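Local coordinates for protein alpha-1,2-mannosidase (Bacteroides thetaiotaomicron, PDB 2WW2) that hydrolyses alpha-mannosidic linkages with inversion of anomeric configuration, as a member of the calcium-dependent glycoside hydrolase family 92 from a human gut symbiont, at residues A[10-15]-A[284-290]; A[520-524]-A[546-550]; A[604-608]-A[680-686]. One frame throughout, in Å; residues are numbered along the deposited sequence.

Contact 1: A[10-15]-A[284-290]; sequences YVNPLM and LRTFYSC
The N-terminal segment 10-15 runs as irregular coil along one side of helix 281-294, whose residues 284-290 form the other partner, with CA-CA approaches of 4.4 Å for Y10-R285 and 4.3 Å for V11-S289. V11 and N12 are extended, and the chain then folds into a type I beta turn from N12 to M15, closed by M15 N to N12 O at 3.0 Å. N12 also makes an Asx turn, its OD1 accepting from L14 N at 2.9 Å. The coil belongs to the N-terminal region of the GH92 protein and the helix to the catalytic region, so the contact ties the start of the chain to the catalytic part.

Y10 (chi1 m) points at the helix, and its ring lies on L284, with L284 CB 3.7 Å from the ring centroid and nearly along its normal, a CH-pi contact. R285 CG sits at the ring edge, while the guanidinium turns off to a salt bridge with E282. V11 CG2 reaches Y288 O at 3.5 Å. The extended side chain of M15 (t, t, t) lies over T286, S289 and C290, with SD 3.7 Å from S289 CB and CE 3.8 Å from C290 SG. N12 ND2 hydrogen-bonds S617 O. At the centre, S289 (chi1 m) gives its OG proton to R285 O at 2.7 Å, and the same OG accepts from N12 N at 2.8 Å.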
loop_
_atom_site.group_PDB
_atom_site.type_symbol
_atom_site.label_atom_id
_atom_site.label_comp_id
_atom_site.label_asym_id
_atom_site.label_seq_id
_atom_site.Cartn_x
_atom_site.Cartn_y
_atom_site.Cartn_z
ATOM N N TYR A 10 -32.915 -8.405 19.252
ATOM C CA TYR A 10 -31.980 -8.198 18.151
ATOM C C TYR A 10 -30.581 -7.774 18.634
ATOM O O TYR A 10 -29.618 -7.782 17.861
ATOM C CB TYR A 10 -32.531 -7.150 17.184
ATOM C CG TYR A 10 -33.731 -7.647 16.411
ATOM C CD1 TYR A 10 -33.605 -8.717 15.505
ATOM C CD2 TYR A 10 -34.970 -7.059 16.569
ATOM C CE1 TYR A 10 -34.703 -9.182 14.773
ATOM C CE2 TYR A 10 -36.094 -7.537 15.845
ATOM C CZ TYR A 10 -35.930 -8.592 14.957
ATOM O OH TYR A 10 -37.001 -9.067 14.242
ATOM N N VAL A 11 -30.458 -7.418 19.911
ATOM C CA VAL A 11 -29.210 -6.817 20.389
ATOM C C VAL A 11 -28.131 -7.867 20.647
ATOM O O VAL A 11 -28.361 -8.810 21.399
ATOM C CB VAL A 11 -29.415 -5.987 21.675
ATOM C CG1 VAL A 11 -28.062 -5.484 22.238
ATOM C CG2 VAL A 11 -30.353 -4.813 21.393
ATOM N N ASN A 12 -26.948 -7.666 20.060
ATOM C CA ASN A 12 -25.787 -8.497 20.369
ATOM C C ASN A 12 -24.730 -7.636 21.033
ATOM O O ASN A 12 -24.057 -6.871 20.348
ATOM C CB ASN A 12 -25.198 -9.105 19.090
ATOM C CG ASN A 12 -23.958 -9.941 19.374
ATOM O OD1 ASN A 12 -23.683 -10.283 20.533
ATOM N ND2 ASN A 12 -23.223 -10.283 18.338
ATOM N N PRO A 13 -24.589 -7.740 22.368
ATOM C CA PRO A 13 -23.613 -6.924 23.106
ATOM C C PRO A 13 -22.181 -7.309 22.741
ATOM O O PRO A 13 -21.243 -6.593 23.079
ATOM C CB PRO A 13 -23.888 -7.270 24.569
ATOM C CG PRO A 13 -25.317 -7.812 24.590
ATOM C CD PRO A 13 -25.388 -8.584 23.267
ATOM N N LEU A 14 -22.010 -8.435 22.054
ATOM C CA LEU A 14 -20.671 -8.811 21.576
ATOM C C LEU A 14 -20.358 -8.342 20.157
ATOM O O LEU A 14 -19.289 -8.666 19.617
ATOM C CB LEU A 14 -20.510 -10.318 21.637
ATOM C CG LEU A 14 -20.425 -10.850 23.055
ATOM C CD1 LEU A 14 -20.487 -12.379 23.063
ATOM C CD2 LEU A 14 -19.145 -10.336 23.730
ATOM N N MET A 15 -21.270 -7.593 19.543
ATOM C CA MET A 15 -21.020 -7.078 18.201
ATOM C C MET A 15 -19.730 -6.286 18.183
ATOM O O MET A 15 -19.562 -5.370 18.981
ATOM C CB MET A 15 -22.149 -6.171 17.724
ATOM C CG MET A 15 -21.820 -5.450 16.419
ATOM S SD MET A 15 -23.166 -4.452 15.769
ATOM C CE MET A 15 -22.308 -3.404 14.591
ATOM N N LEU A 284 -31.656 -5.816 11.185
ATOM C CA LEU A 284 -32.308 -5.483 12.445
ATOM C C LEU A 284 -31.320 -5.687 13.620
ATOM O O LEU A 284 -31.251 -4.881 14.547
ATOM C CB LEU A 284 -33.564 -6.367 12.632
ATOM C CG LEU A 284 -34.698 -6.069 11.622
ATOM C CD1 LEU A 284 -35.768 -7.160 11.570
ATOM C CD2 LEU A 284 -35.348 -4.741 11.989
ATOM N N ARG A 285 -30.573 -6.782 13.593
ATOM C CA ARG A 285 -29.550 -6.989 14.640
ATOM C C ARG A 285 -28.496 -5.892 14.639
ATOM O O ARG A 285 -28.090 -5.404 15.701
ATOM C CB ARG A 285 -28.908 -8.370 14.495
ATOM C CG ARG A 285 -29.918 -9.483 14.818
ATOM C CD ARG A 285 -29.263 -10.831 14.856
ATOM N NE ARG A 285 -28.562 -11.128 13.625
ATOM C CZ ARG A 285 -28.917 -12.090 12.776
ATOM N NH1 ARG A 285 -29.981 -12.849 13.035
ATOM N NH2 ARG A 285 -28.202 -12.284 11.664
ATOM N N THR A 286 -28.060 -5.490 13.460
ATOM C CA THR A 286 -27.011 -4.463 13.391
ATOM C C THR A 286 -27.553 -3.165 13.954
ATOM O O THR A 286 -26.939 -2.545 14.816
ATOM C CB THR A 286 -26.519 -4.275 11.946
ATOM O OG1 THR A 286 -26.090 -5.545 11.432
ATOM C CG2 THR A 286 -25.319 -3.304 11.906
ATOM N N PHE A 287 -28.733 -2.777 13.479
ATOM C CA PHE A 287 -29.374 -1.530 13.899
ATOM C C PHE A 287 -29.616 -1.460 15.414
ATOM O O PHE A 287 -29.247 -0.480 16.065
ATOM C CB PHE A 287 -30.709 -1.370 13.155
ATOM C CG PHE A 287 -31.429 -0.079 13.457
ATOM C CD1 PHE A 287 -30.993 1.129 12.894
ATOM C CD2 PHE A 287 -32.537 -0.066 14.295
ATOM C CE1 PHE A 287 -31.658 2.315 13.170
ATOM C CE2 PHE A 287 -33.210 1.114 14.575
ATOM C CZ PHE A 287 -32.770 2.312 14.015
ATOM N N TYR A 288 -30.263 -2.480 15.977
ATOM C CA TYR A 288 -30.584 -2.426 17.401
ATOM C C TYR A 288 -29.371 -2.629 18.290
ATOM O O TYR A 288 -29.319 -2.089 19.377
ATOM C CB TYR A 288 -31.753 -3.380 17.742
ATOM C CG TYR A 288 -33.037 -2.758 17.231
ATOM C CD1 TYR A 288 -33.524 -1.587 17.817
ATOM C CD2 TYR A 288 -33.715 -3.286 16.130
ATOM C CE1 TYR A 288 -34.676 -0.963 17.346
ATOM C CE2 TYR A 288 -34.863 -2.664 15.643
ATOM C CZ TYR A 288 -35.336 -1.501 16.266
ATOM O OH TYR A 288 -36.473 -0.862 15.803
ATOM N N SER A 289 -28.394 -3.396 17.827
ATOM C CA SER A 289 -27.116 -3.481 18.557
ATOM C C SER A 289 -26.422 -2.126 18.617
ATOM O O SER A 289 -25.959 -1.714 19.683
ATOM C CB SER A 289 -26.202 -4.519 17.914
ATOM O OG SER A 289 -26.786 -5.826 17.974
ATOM N N CYS A 290 -26.352 -1.428 17.482
ATOM C CA CYS A 290 -25.772 -0.076 17.479
ATOM C C CYS A 290 -26.568 0.858 18.372
ATOM O O CYS A 290 -25.985 1.700 19.067
ATOM C CB CYS A 290 -25.698 0.494 16.045
ATOM S SG CYS A 290 -24.478 -0.328 15.008
#

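Contact 2: A[520-524]-A[546-550]; sequences WHWTW and RLDSM
A single methionine methyl group reaches between two tryptophans of the same short segment: M550 CE lies 3.5 Å from W520 NE1 and 3.4 Å from W524 NE1, and also 3.3 Å from W520 O. The sulfur makes Met-aromatic contacts with both indoles, its SD 5.2 Å from the centroid of the W520 five-membered ring and 4.4 Å from that of W524, oblique to each. Residues 520-522 are helical and the chain has left the helix in a turn by W524, W524 N bonding H521 O at 3.2 Å; residues 546-550 lie near the end of helix 540-551. The backbones stay well apart, with CA-CA distances of 9.3 Å for W520-M550 and 9.5 Å for W524-L547, so long side chains span the gap.

M550 does so with chi1 m and chi2 and chi3 t. W524 (chi1 m, chi2 100°) points across and takes L547 CD2 over one face, 4.0 Å from the six-membered ring centroid, a CH-pi contact, while R546 CB meets its edge at CH2, 3.9 Å away. W520 (chi1 t) brings CH2 to 3.9 Å from S549 OG. R546 extends past T523, CG2 to NH2 4.0 Å, towards G490 O, its main polar partner; W520 NE1 hydrogen-bonds Q579 O. Within the GH92 catalytic region, side chains thus pack helix 540-551 against the short helix 519-522 and the turn beyond, without a hydrogen bond across, through a Met-aromatic contact in which one methionine meets two tryptophans.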
loop_
_atom_site.group_PDB
_atom_site.type_symbol
_atom_site.label_atom_id
_atom_site.label_comp_id
_atom_site.label_asym_id
_atom_site.label_seq_id
_atom_site.Cartn_x
_atom_site.Cartn_y
_atom_site.Cartn_z
ATOM N N TRP A 520 -5.314 14.373 4.943
ATOM C CA TRP A 520 -6.284 13.705 4.075
ATOM C C TRP A 520 -7.644 13.650 4.759
ATOM O O TRP A 520 -8.682 13.782 4.099
ATOM C CB TRP A 520 -5.792 12.282 3.759
ATOM C CG TRP A 520 -6.626 11.496 2.764
ATOM C CD1 TRP A 520 -7.535 10.498 3.044
ATOM C CD2 TRP A 520 -6.595 11.622 1.338
ATOM N NE1 TRP A 520 -8.075 10.011 1.868
ATOM C CE2 TRP A 520 -7.517 10.686 0.811
ATOM C CE3 TRP A 520 -5.885 12.442 0.455
ATOM C CZ2 TRP A 520 -7.742 10.547 -0.567
ATOM C CZ3 TRP A 520 -6.106 12.307 -0.914
ATOM C CH2 TRP A 520 -7.035 11.369 -1.413
ATOM N N HIS A 521 -7.641 13.451 6.077
ATOM C CA HIS A 521 -8.889 13.400 6.850
ATOM C C HIS A 521 -9.314 14.775 7.341
ATOM O O HIS A 521 -10.471 15.149 7.199
ATOM C CB HIS A 521 -8.764 12.468 8.067
ATOM C CG HIS A 521 -8.023 11.205 7.781
ATOM N ND1 HIS A 521 -8.593 10.146 7.106
ATOM C CD2 HIS A 521 -6.750 10.836 8.060
ATOM C CE1 HIS A 521 -7.702 9.175 6.988
ATOM N NE2 HIS A 521 -6.578 9.567 7.566
ATOM N N TRP A 522 -8.379 15.501 7.947
ATOM C CA TRP A 522 -8.685 16.754 8.659
ATOM C C TRP A 522 -9.110 17.905 7.746
ATOM O O TRP A 522 -9.779 18.855 8.183
ATOM C CB TRP A 522 -7.518 17.138 9.592
ATOM C CG TRP A 522 -7.582 16.341 10.859
ATOM C CD1 TRP A 522 -6.920 15.171 11.137
ATOM C CD2 TRP A 522 -8.411 16.617 11.994
ATOM N NE1 TRP A 522 -7.273 14.719 12.396
ATOM C CE2 TRP A 522 -8.195 15.586 12.934
ATOM C CE3 TRP A 522 -9.331 17.644 12.305
ATOM C CZ2 TRP A 522 -8.856 15.549 14.173
ATOM C CZ3 TRP A 522 -9.973 17.609 13.525
ATOM C CH2 TRP A 522 -9.734 16.569 14.452
ATOM N N THR A 523 -8.762 17.808 6.467
ATOM C CA THR A 523 -9.172 18.828 5.501
ATOM C C THR A 523 -10.702 18.929 5.396
ATOM O O THR A 523 -11.234 19.981 5.060
ATOM C CB THR A 523 -8.509 18.587 4.128
ATOM O OG1 THR A 523 -7.100 18.819 4.259
ATOM C CG2 THR A 523 -9.075 19.542 3.037
ATOM N N TRP A 524 -11.409 17.851 5.727
ATOM C CA TRP A 524 -12.878 17.846 5.658
ATOM C C TRP A 524 -13.572 18.377 6.903
ATOM O O TRP A 524 -14.802 18.467 6.950
ATOM C CB TRP A 524 -13.376 16.423 5.368
ATOM C CG TRP A 524 -12.813 15.942 4.069
ATOM C CD1 TRP A 524 -11.737 15.106 3.895
ATOM C CD2 TRP A 524 -13.247 16.316 2.757
ATOM N NE1 TRP A 524 -11.498 14.929 2.552
ATOM C CE2 TRP A 524 -12.405 15.657 1.834
ATOM C CE3 TRP A 524 -14.275 17.129 2.273
ATOM C CZ2 TRP A 524 -12.560 15.783 0.457
ATOM C CZ3 TRP A 524 -14.422 17.264 0.893
ATOM C CH2 TRP A 524 -13.568 16.584 0.004
ATOM N N ARG A 546 -12.887 15.382 -5.217
ATOM C CA ARG A 546 -12.102 14.948 -4.080
ATOM C C ARG A 546 -12.853 13.978 -3.183
ATOM O O ARG A 546 -12.252 13.064 -2.611
ATOM C CB ARG A 546 -11.581 16.154 -3.325
ATOM C CG ARG A 546 -10.664 16.956 -4.215
ATOM C CD ARG A 546 -10.128 18.176 -3.527
ATOM N NE ARG A 546 -9.363 17.847 -2.328
ATOM C CZ ARG A 546 -8.570 18.719 -1.716
ATOM N NH1 ARG A 546 -8.440 19.946 -2.208
ATOM N NH2 ARG A 546 -7.907 18.369 -0.621
ATOM N N LEU A 547 -14.169 14.157 -3.081
ATOM C CA LEU A 547 -14.998 13.205 -2.362
ATOM C C LEU A 547 -14.977 11.891 -3.123
ATOM O O LEU A 547 -14.829 10.811 -2.531
ATOM C CB LEU A 547 -16.435 13.707 -2.248
ATOM C CG LEU A 547 -16.689 14.801 -1.217
ATOM C CD1 LEU A 547 -18.108 15.315 -1.403
ATOM C CD2 LEU A 547 -16.487 14.259 0.198
ATOM N N ASP A 548 -15.122 11.989 -4.439
ATOM C CA ASP A 548 -15.078 10.813 -5.289
ATOM C C ASP A 548 -13.745 10.068 -5.120
ATOM O O ASP A 548 -13.720 8.840 -5.140
ATOM C CB ASP A 548 -15.305 11.180 -6.758
ATOM C CG ASP A 548 -16.752 11.554 -7.066
ATOM O OD1 ASP A 548 -17.647 11.342 -6.212
ATOM O OD2 ASP A 548 -16.992 12.049 -8.182
ATOM N N SER A 549 -12.651 10.805 -4.930
ATOM C CA SER A 549 -11.333 10.182 -4.747
ATOM C C SER A 549 -11.188 9.509 -3.377
ATOM O O SER A 549 -10.161 8.884 -3.076
ATOM C CB SER A 549 -10.206 11.195 -4.973
ATOM O OG SER A 549 -10.049 12.061 -3.858
ATOM N N MET A 550 -12.214 9.630 -2.544
ATOM C CA MET A 550 -12.220 8.922 -1.274
ATOM C C MET A 550 -13.021 7.639 -1.359
ATOM O O MET A 550 -12.636 6.637 -0.767
ATOM C CB MET A 550 -12.786 9.793 -0.157
ATOM C CG MET A 550 -11.770 10.678 0.522
ATOM S SD MET A 550 -12.447 11.288 2.079
ATOM C CE MET A 550 -10.958 11.649 3.008
#

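Contact 3: A[604-608]-A[680-686]; sequences QYHLR and AADRPYI
Q604, at the start of the helical segment 604-608, faces the point where the loop 680-684 becomes strand 685-691, its CA 5.7 Å from that of Y685. With chi1 m and chi2 t, its side-chain amide binds the backbone of I686, directly at N and through water at O: OE1 accepts from I686 N at 2.9 Å, and two waters lead to I686 O, one 3.0 Å from Q604 NE2, the other 2.9 Å from Q604 OE1. One residue on, Y605 (chi1 t) lies beside Y685, with Y605 CB 3.8 Å from Y685 CE1. A turn later, R608 folds back (chi1 to chi3 all m); P684 CB lies over one face of its guanidinium, and R608 CG is 3.6 Å from P684 CB. R608 NH2 gives a weak hydrogen bond to A680 O at 3.0 Å, the carbonyl opening the type I turn A680-R683; NH1 hydrogen-bonds N679 OD1. Helix 600-613 thus lies against the start of strand 685-691, which pairs with strand 710-717 in the six-stranded mixed sheet, while L607 packs on helix 632-640.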
loop_
_atom_site.group_PDB
_atom_site.type_symbol
_atom_site.label_atom_id
_atom_site.label_comp_id
_atom_site.label_asym_id
_atom_site.label_seq_id
_atom_site.Cartn_x
_atom_site.Cartn_y
_atom_site.Cartn_z
ATOM N N GLN A 604 -26.381 9.025 -1.557
ATOM C CA GLN A 604 -27.281 7.892 -1.459
ATOM C C GLN A 604 -26.551 6.580 -1.787
ATOM O O GLN A 604 -26.682 5.583 -1.060
ATOM C CB GLN A 604 -28.471 8.094 -2.400
ATOM C CG GLN A 604 -29.421 9.212 -1.956
ATOM C CD GLN A 604 -30.170 9.865 -3.124
ATOM O OE1 GLN A 604 -30.377 9.257 -4.186
ATOM N NE2 GLN A 604 -30.580 11.115 -2.927
ATOM N N TYR A 605 -25.781 6.579 -2.873
ATOM C CA TYR A 605 -25.069 5.364 -3.274
ATOM C C TYR A 605 -24.031 4.942 -2.236
ATOM O O TYR A 605 -24.035 3.796 -1.782
ATOM C CB TYR A 605 -24.383 5.522 -4.637
ATOM C CG TYR A 605 -23.523 4.330 -4.962
ATOM C CD1 TYR A 605 -24.089 3.157 -5.454
ATOM C CD2 TYR A 605 -22.159 4.354 -4.716
ATOM C CE1 TYR A 605 -23.304 2.041 -5.737
ATOM C CE2 TYR A 605 -21.364 3.243 -4.983
ATOM C CZ TYR A 605 -21.941 2.096 -5.491
ATOM O OH TYR A 605 -21.141 1.004 -5.752
ATOM N N HIS A 606 -23.137 5.860 -1.883
ATOM C CA HIS A 606 -22.011 5.541 -1.006
ATOM C C HIS A 606 -22.428 5.187 0.411
ATOM O O HIS A 606 -21.869 4.281 1.030
ATOM C CB HIS A 606 -21.000 6.682 -0.984
ATOM C CG HIS A 606 -20.249 6.827 -2.271
ATOM N ND1 HIS A 606 -19.412 5.844 -2.754
ATOM C CD2 HIS A 606 -20.221 7.831 -3.183
ATOM C CE1 HIS A 606 -18.898 6.237 -3.907
ATOM N NE2 HIS A 606 -19.372 7.440 -4.189
ATOM N N LEU A 607 -23.409 5.909 0.926
ATOM C CA LEU A 607 -23.951 5.618 2.233
ATOM C C LEU A 607 -24.494 4.183 2.275
ATOM O O LEU A 607 -24.161 3.392 3.171
ATOM C CB LEU A 607 -25.068 6.627 2.501
ATOM C CG LEU A 607 -25.622 6.755 3.902
ATOM C CD1 LEU A 607 -26.482 5.532 4.156
ATOM C CD2 LEU A 607 -24.491 6.918 4.940
ATOM N N ARG A 608 -25.325 3.830 1.305
ATOM C CA ARG A 608 -25.873 2.480 1.304
ATOM C C ARG A 608 -24.766 1.435 1.121
ATOM O O ARG A 608 -24.804 0.371 1.719
ATOM C CB ARG A 608 -26.987 2.346 0.256
ATOM C CG ARG A 608 -28.195 3.269 0.594
ATOM C CD ARG A 608 -28.962 2.744 1.809
ATOM N NE ARG A 608 -29.495 1.408 1.514
ATOM C CZ ARG A 608 -30.606 1.199 0.812
ATOM N NH1 ARG A 608 -31.313 2.226 0.358
ATOM N NH2 ARG A 608 -31.017 -0.037 0.554
ATOM N N ALA A 680 -34.574 -1.602 -1.492
ATOM C CA ALA A 680 -33.885 -2.865 -1.758
ATOM C C ALA A 680 -32.394 -2.609 -1.783
ATOM O O ALA A 680 -31.955 -1.469 -1.961
ATOM C CB ALA A 680 -34.338 -3.446 -3.118
ATOM N N ALA A 681 -31.604 -3.665 -1.642
ATOM C CA ALA A 681 -30.150 -3.515 -1.685
ATOM C C ALA A 681 -29.662 -2.813 -2.961
ATOM O O ALA A 681 -28.682 -2.048 -2.924
ATOM C CB ALA A 681 -29.473 -4.876 -1.522
ATOM N N ASP A 682 -30.335 -3.043 -4.088
ATOM C CA ASP A 682 -29.890 -2.419 -5.337
ATOM C C ASP A 682 -30.723 -1.199 -5.720
ATOM O O ASP A 682 -30.675 -0.732 -6.860
ATOM C CB ASP A 682 -29.837 -3.443 -6.480
ATOM C CG ASP A 682 -31.213 -3.960 -6.866
ATOM O OD1 ASP A 682 -32.129 -3.935 -6.012
ATOM O OD2 ASP A 682 -31.374 -4.400 -8.024
ATOM N N ARG A 683 -31.489 -0.682 -4.761
ATOM C CA ARG A 683 -32.287 0.508 -4.980
ATOM C C ARG A 683 -31.965 1.568 -3.918
ATOM O O ARG A 683 -32.819 1.940 -3.112
ATOM C CB ARG A 683 -33.778 0.159 -4.996
ATOM C CG ARG A 683 -34.183 -0.733 -6.184
ATOM C CD ARG A 683 -35.545 -1.419 -5.977
ATOM N NE ARG A 683 -36.647 -0.522 -6.302
ATOM C CZ ARG A 683 -37.068 -0.271 -7.543
ATOM N NH1 ARG A 683 -36.478 -0.858 -8.576
ATOM N NH2 ARG A 683 -38.077 0.573 -7.752
ATOM N N PRO A 684 -30.717 2.066 -3.916
ATOM C CA PRO A 684 -30.297 3.043 -2.910
ATOM C C PRO A 684 -30.743 4.479 -3.205
ATOM O O PRO A 684 -30.656 5.342 -2.332
ATOM C CB PRO A 684 -28.766 2.957 -2.984
ATOM C CG PRO A 684 -28.508 2.685 -4.457
ATOM C CD PRO A 684 -29.637 1.752 -4.872
ATOM N N TYR A 685 -31.205 4.739 -4.421
ATOM C CA TYR A 685 -31.430 6.118 -4.876
ATOM C C TYR A 685 -32.835 6.627 -4.563
ATOM O O TYR A 685 -33.809 5.890 -4.689
ATOM C CB TYR A 685 -31.192 6.228 -6.395
ATOM C CG TYR A 685 -29.782 5.875 -6.804
ATOM C CD1 TYR A 685 -28.714 6.708 -6.460
ATOM C CD2 TYR A 685 -29.511 4.709 -7.519
ATOM C CE1 TYR A 685 -27.413 6.390 -6.813
ATOM C CE2 TYR A 685 -28.216 4.383 -7.877
ATOM C CZ TYR A 685 -27.169 5.230 -7.530
ATOM O OH TYR A 685 -25.870 4.924 -7.893
ATOM N N ILE A 686 -32.939 7.901 -4.199
ATOM C CA ILE A 686 -34.249 8.529 -4.043
ATOM C C ILE A 686 -34.684 9.121 -5.392
ATOM O O ILE A 686 -34.069 10.064 -5.897
ATOM C CB ILE A 686 -34.234 9.625 -2.942
ATOM C CG1 ILE A 686 -33.880 9.026 -1.569
ATOM C CG2 ILE A 686 -35.566 10.391 -2.887
ATOM C CD1 ILE A 686 -33.537 10.087 -0.534
HETATM O O HOH W 1 -32.525 12.194 -4.882
HETATM O O HOH W 2 -31.401 9.706 -6.852
#

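The three contacts follow one another along the chain, each closing before the next opens. Contact 1 spans the longest separation, 268 residues that include most of the beta-rich N-terminal region, and brings the chain start onto helix 281-294. Contacts 2 and 3 lie within the GH92 catalytic region, on the same side of the chain's centre, about 21 Å apart between centres and about 5 Å at nearest atoms. Contact 1 lies about 30 Å from contact 2 and 22 Å from contact 3, centre to centre. Helix 632-640 lies next to helix 281-294 of contact 1, where T286 and C290 touch Y635, and next to helix 600-613 of contact 3, which packs on it through L607, a residue out of reach of segment 680-686.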